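PDB 3TDQ: PilY2 protein from Pseudomonas aeruginosa, which probably takes part in the assembly of type 4 fimbriae (pili), though its molecular role is not established. Local coordinates for residues Q46-S56 / T67-M75. Sequence-based numbering, arbitrary orientation.
Sequences QVKPGSVVSYS and TDIYIHKQM
Ser54 and Tyr70 pair through both backbone bonds, Tyr70 N to Ser54 O at 2.9 Å and Ser54 N to Tyr70 O, and set the antiparallel register of strands 52-56 and 67-71. His72 N extends the pairing to Val52 O, and one water bridges Val52 N and His72 O just beyond. At the other end Ser56 O accepts from both Thr67 N and Asp68 N, the second the longer at 3.2 Å, so two residues face one: a classic beta bulge.

Among the polar side chains, His72 NE2 and Ser54 OG share a hydrogen bond of 2.6 Å, with the hydroxyl in the plane of the imidazole at its edge. With CG anti to the carbonyl carbon (chi1 -68°), the ring swings back beside Val52 and Ser54, while Tyr70 CD2 sits 4.0 Å above one face, over the ring centre. A second water links Ser56 OG to Thr67 OG1.

On the other side of the sheet the contact is apolar. Ile69 CD1 lies 3.9 Å from Val53 CG1, and Tyr55 CB rests on Ile69 CG1. Ile71 sends CG1 and CD1 against Val47 CG1, its CD1 also reaching Gln46 O at 3.7 Å. Val47, Val53 and Tyr55 also touch strand 22-25.

Around Ser54 and Tyr70 the sheet faces the second subunit: Asp68, salt-bridged to Arg38, also pairs with Lys73 of that subunit, whose NZ is hydrogen-bonded to Ser56 OG as well, and Tyr70 OH is hydrogen-bonded to Glu8 of the second subunit. The arrangement is a beta hairpin with a bulge, the last two strands of a five-stranded antiparallel sheet, consistent with the OB-fold clan.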
loop_
_atom_site.group_PDB
_atom_site.type_symbol
_atom_site.label_atom_id
_atom_site.label_comp_id
_atom_site.label_asym_id
_atom_site.label_seq_id
_atom_site.Cartn_x
_atom_site.Cartn_y
_atom_site.Cartn_z
ATOM N N GLN A 46 8.781 10.531 1.225
ATOM C CA GLN A 46 7.352 10.614 1.537
ATOM C C GLN A 46 7.074 10.273 3.000
ATOM O O GLN A 46 6.214 10.911 3.617
ATOM C CB GLN A 46 6.540 9.676 0.625
ATOM C CG GLN A 46 6.608 10.063 -0.850
ATOM C CD GLN A 46 6.182 11.487 -1.127
ATOM O OE1 GLN A 46 5.003 11.849 -1.011
ATOM N NE2 GLN A 46 7.114 12.300 -1.585
ATOM N N VAL A 47 7.772 9.256 3.551
ATOM C CA VAL A 47 7.599 8.882 4.957
ATOM C C VAL A 47 8.178 9.986 5.849
ATOM O O VAL A 47 9.126 10.665 5.467
ATOM C CB VAL A 47 8.157 7.481 5.329
ATOM C CG1 VAL A 47 7.387 6.383 4.599
ATOM C CG2 VAL A 47 9.665 7.366 5.081
ATOM N N LYS A 48 7.544 10.210 6.999
ATOM C CA LYS A 48 7.961 11.233 7.961
ATOM C C LYS A 48 7.826 10.674 9.365
ATOM O O LYS A 48 7.021 9.764 9.544
ATOM C CB LYS A 48 7.039 12.502 7.831
ATOM C CG LYS A 48 6.969 13.189 6.466
ATOM C CD LYS A 48 8.244 13.943 6.117
ATOM C CE LYS A 48 8.238 14.437 4.694
ATOM N NZ LYS A 48 9.580 14.934 4.294
ATOM N N PRO A 49 8.464 11.270 10.400
ATOM C CA PRO A 49 8.151 10.851 11.786
ATOM C C PRO A 49 6.644 10.993 12.032
ATOM O O PRO A 49 6.061 12.007 11.655
ATOM C CB PRO A 49 8.951 11.843 12.641
ATOM C CG PRO A 49 10.068 12.312 11.733
ATOM C CD PRO A 49 9.442 12.383 10.377
ATOM N N GLY A 50 6.020 9.948 12.551
ATOM C CA GLY A 50 4.580 9.925 12.775
ATOM C C GLY A 50 3.807 9.180 11.699
ATOM O O GLY A 50 2.629 8.886 11.908
ATOM N N SER A 51 4.438 8.863 10.532
ATOM C CA SER A 51 3.737 8.106 9.478
ATOM C C SER A 51 3.397 6.713 9.976
ATOM O O SER A 51 4.241 6.049 10.595
ATOM C CB SER A 51 4.567 7.995 8.196
ATOM O OG SER A 51 4.863 9.252 7.619
ATOM N N VAL A 52 2.157 6.277 9.724
ATOM C CA VAL A 52 1.722 4.936 10.094
ATOM C C VAL A 52 1.901 4.128 8.813
ATOM O O VAL A 52 1.398 4.547 7.771
ATOM C CB VAL A 52 0.283 4.917 10.672
ATOM C CG1 VAL A 52 -0.248 3.490 10.784
ATOM C CG2 VAL A 52 0.221 5.638 12.016
ATOM N N VAL A 53 2.668 3.029 8.862
ATOM C CA VAL A 53 3.024 2.316 7.615
ATOM C C VAL A 53 2.831 0.811 7.635
ATOM O O VAL A 53 2.895 0.188 8.682
ATOM C CB VAL A 53 4.509 2.607 7.259
ATOM C CG1 VAL A 53 4.698 4.047 6.761
ATOM C CG2 VAL A 53 5.461 2.276 8.437
ATOM N N SER A 54 2.605 0.242 6.438
ATOM C CA SER A 54 2.610 -1.187 6.120
ATOM C C SER A 54 3.763 -1.334 5.159
ATOM O O SER A 54 3.926 -0.463 4.290
ATOM C CB SER A 54 1.294 -1.648 5.505
ATOM O OG SER A 54 0.282 -1.631 6.493
ATOM N N TYR A 55 4.620 -2.354 5.332
ATOM C CA TYR A 55 5.791 -2.451 4.453
ATOM C C TYR A 55 6.204 -3.893 4.231
ATOM O O TYR A 55 5.886 -4.772 5.035
ATOM C CB TYR A 55 6.987 -1.632 5.025
ATOM C CG TYR A 55 7.291 -1.965 6.469
ATOM C CD1 TYR A 55 8.167 -2.996 6.798
ATOM C CD2 TYR A 55 6.622 -1.322 7.509
ATOM C CE1 TYR A 55 8.397 -3.356 8.124
ATOM C CE2 TYR A 55 6.825 -1.691 8.840
ATOM C CZ TYR A 55 7.716 -2.705 9.142
ATOM O OH TYR A 55 7.934 -3.064 10.449
ATOM N N SER A 56 6.952 -4.124 3.156
ATOM C CA SER A 56 7.480 -5.449 2.854
ATOM C C SER A 56 8.802 -5.298 2.145
ATOM O O SER A 56 9.107 -4.221 1.629
ATOM C CB SER A 56 6.488 -6.265 2.022
ATOM O OG SER A 56 6.158 -5.614 0.809
ATOM N N THR A 67 11.119 -2.799 0.021
ATOM C CA THR A 67 10.923 -2.627 -1.425
ATOM C C THR A 67 9.507 -2.133 -1.726
ATOM O O THR A 67 9.216 -1.787 -2.868
ATOM C CB THR A 67 11.227 -3.938 -2.188
ATOM O OG1 THR A 67 10.352 -4.949 -1.697
ATOM C CG2 THR A 67 12.681 -4.377 -2.035
ATOM N N ASP A 68 8.641 -2.071 -0.700
ATOM C CA ASP A 68 7.240 -1.637 -0.849
ATOM C C ASP A 68 6.749 -1.055 0.466
ATOM O O ASP A 68 6.829 -1.730 1.496
ATOM C CB ASP A 68 6.347 -2.843 -1.276
ATOM C CG ASP A 68 4.941 -2.486 -1.764
ATOM O OD1 ASP A 68 4.625 -1.284 -1.851
ATOM O OD2 ASP A 68 4.168 -3.415 -2.082
ATOM N N ILE A 69 6.294 0.204 0.461
ATOM C CA ILE A 69 5.809 0.800 1.716
ATOM C C ILE A 69 4.588 1.686 1.434
ATOM O O ILE A 69 4.587 2.469 0.487
ATOM C CB ILE A 69 6.940 1.536 2.496
ATOM C CG1 ILE A 69 6.466 2.029 3.894
ATOM C CG2 ILE A 69 7.623 2.633 1.652
ATOM C CD1 ILE A 69 7.655 2.329 4.924
ATOM N N TYR A 70 3.558 1.555 2.291
ATOM C CA TYR A 70 2.305 2.277 2.164
ATOM C C TYR A 70 2.041 3.107 3.421
ATOM O O TYR A 70 2.117 2.587 4.528
ATOM C CB TYR A 70 1.156 1.280 1.907
ATOM C CG TYR A 70 -0.233 1.890 1.904
ATOM C CD1 TYR A 70 -0.792 2.399 0.730
ATOM C CD2 TYR A 70 -1.024 1.882 3.053
ATOM C CE1 TYR A 70 -2.086 2.932 0.716
ATOM C CE2 TYR A 70 -2.318 2.404 3.048
ATOM C CZ TYR A 70 -2.844 2.934 1.879
ATOM O OH TYR A 70 -4.112 3.479 1.897
ATOM N N ILE A 71 1.701 4.386 3.237
ATOM C CA ILE A 71 1.372 5.275 4.356
ATOM C C ILE A 71 -0.137 5.234 4.560
ATOM O O ILE A 71 -0.889 5.519 3.631
ATOM C CB ILE A 71 1.908 6.715 4.110
ATOM C CG1 ILE A 71 3.467 6.725 3.940
ATOM C CG2 ILE A 71 1.457 7.671 5.240
ATOM C CD1 ILE A 71 4.044 7.982 3.162
ATOM N N HIS A 72 -0.571 4.853 5.764
ATOM C CA HIS A 72 -1.980 4.823 6.157
ATOM C C HIS A 72 -2.475 6.252 6.321
ATOM O O HIS A 72 -1.834 7.059 7.011
ATOM C CB HIS A 72 -2.162 4.012 7.443
ATOM C CG HIS A 72 -1.898 2.559 7.242
ATOM N ND1 HIS A 72 -2.914 1.682 6.920
ATOM C CD2 HIS A 72 -0.724 1.893 7.209
ATOM C CE1 HIS A 72 -2.333 0.498 6.753
ATOM N NE2 HIS A 72 -1.018 0.576 6.936
ATOM N N LYS A 73 -3.615 6.565 5.685
ATOM C CA LYS A 73 -4.187 7.915 5.730
ATOM C C LYS A 73 -5.238 8.011 6.821
ATOM O O LYS A 73 -6.432 8.057 6.539
ATOM C CB LYS A 73 -4.765 8.322 4.360
ATOM C CG LYS A 73 -3.666 8.773 3.409
ATOM C CD LYS A 73 -3.395 7.681 2.481
ATOM C CE LYS A 73 -2.097 7.726 1.734
ATOM N NZ LYS A 73 -1.887 6.350 1.151
ATOM N N GLN A 74 -4.781 8.002 8.062
ATOM C CA GLN A 74 -5.625 8.027 9.272
ATOM C C GLN A 74 -6.479 9.294 9.372
ATOM O O GLN A 74 -7.548 9.249 9.979
ATOM C CB GLN A 74 -4.769 7.885 10.537
ATOM C CG GLN A 74 -4.175 6.473 10.699
ATOM C CD GLN A 74 -3.488 6.301 12.017
ATOM O OE1 GLN A 74 -3.090 7.274 12.677
ATOM N NE2 GLN A 74 -3.324 5.053 12.425
HETATM N N MSE A 75 -6.041 10.383 8.727
HETATM C CA MSE A 75 -6.756 11.664 8.713
HETATM C C MSE A 75 -7.821 11.738 7.613
HETATM O O MSE A 75 -8.654 12.651 7.636
HETATM C CB MSE A 75 -5.774 12.819 8.594
HETATM C CG MSE A 75 -4.891 12.944 9.836
HETATM SE SE MSE A 75 -3.804 14.561 9.843
HETATM C CE MSE A 75 -2.626 14.162 8.328
HETATM O O HOH W 1 0.192 7.968 8.528
HETATM O O HOH W 2 7.896 -6.060 -1.242
#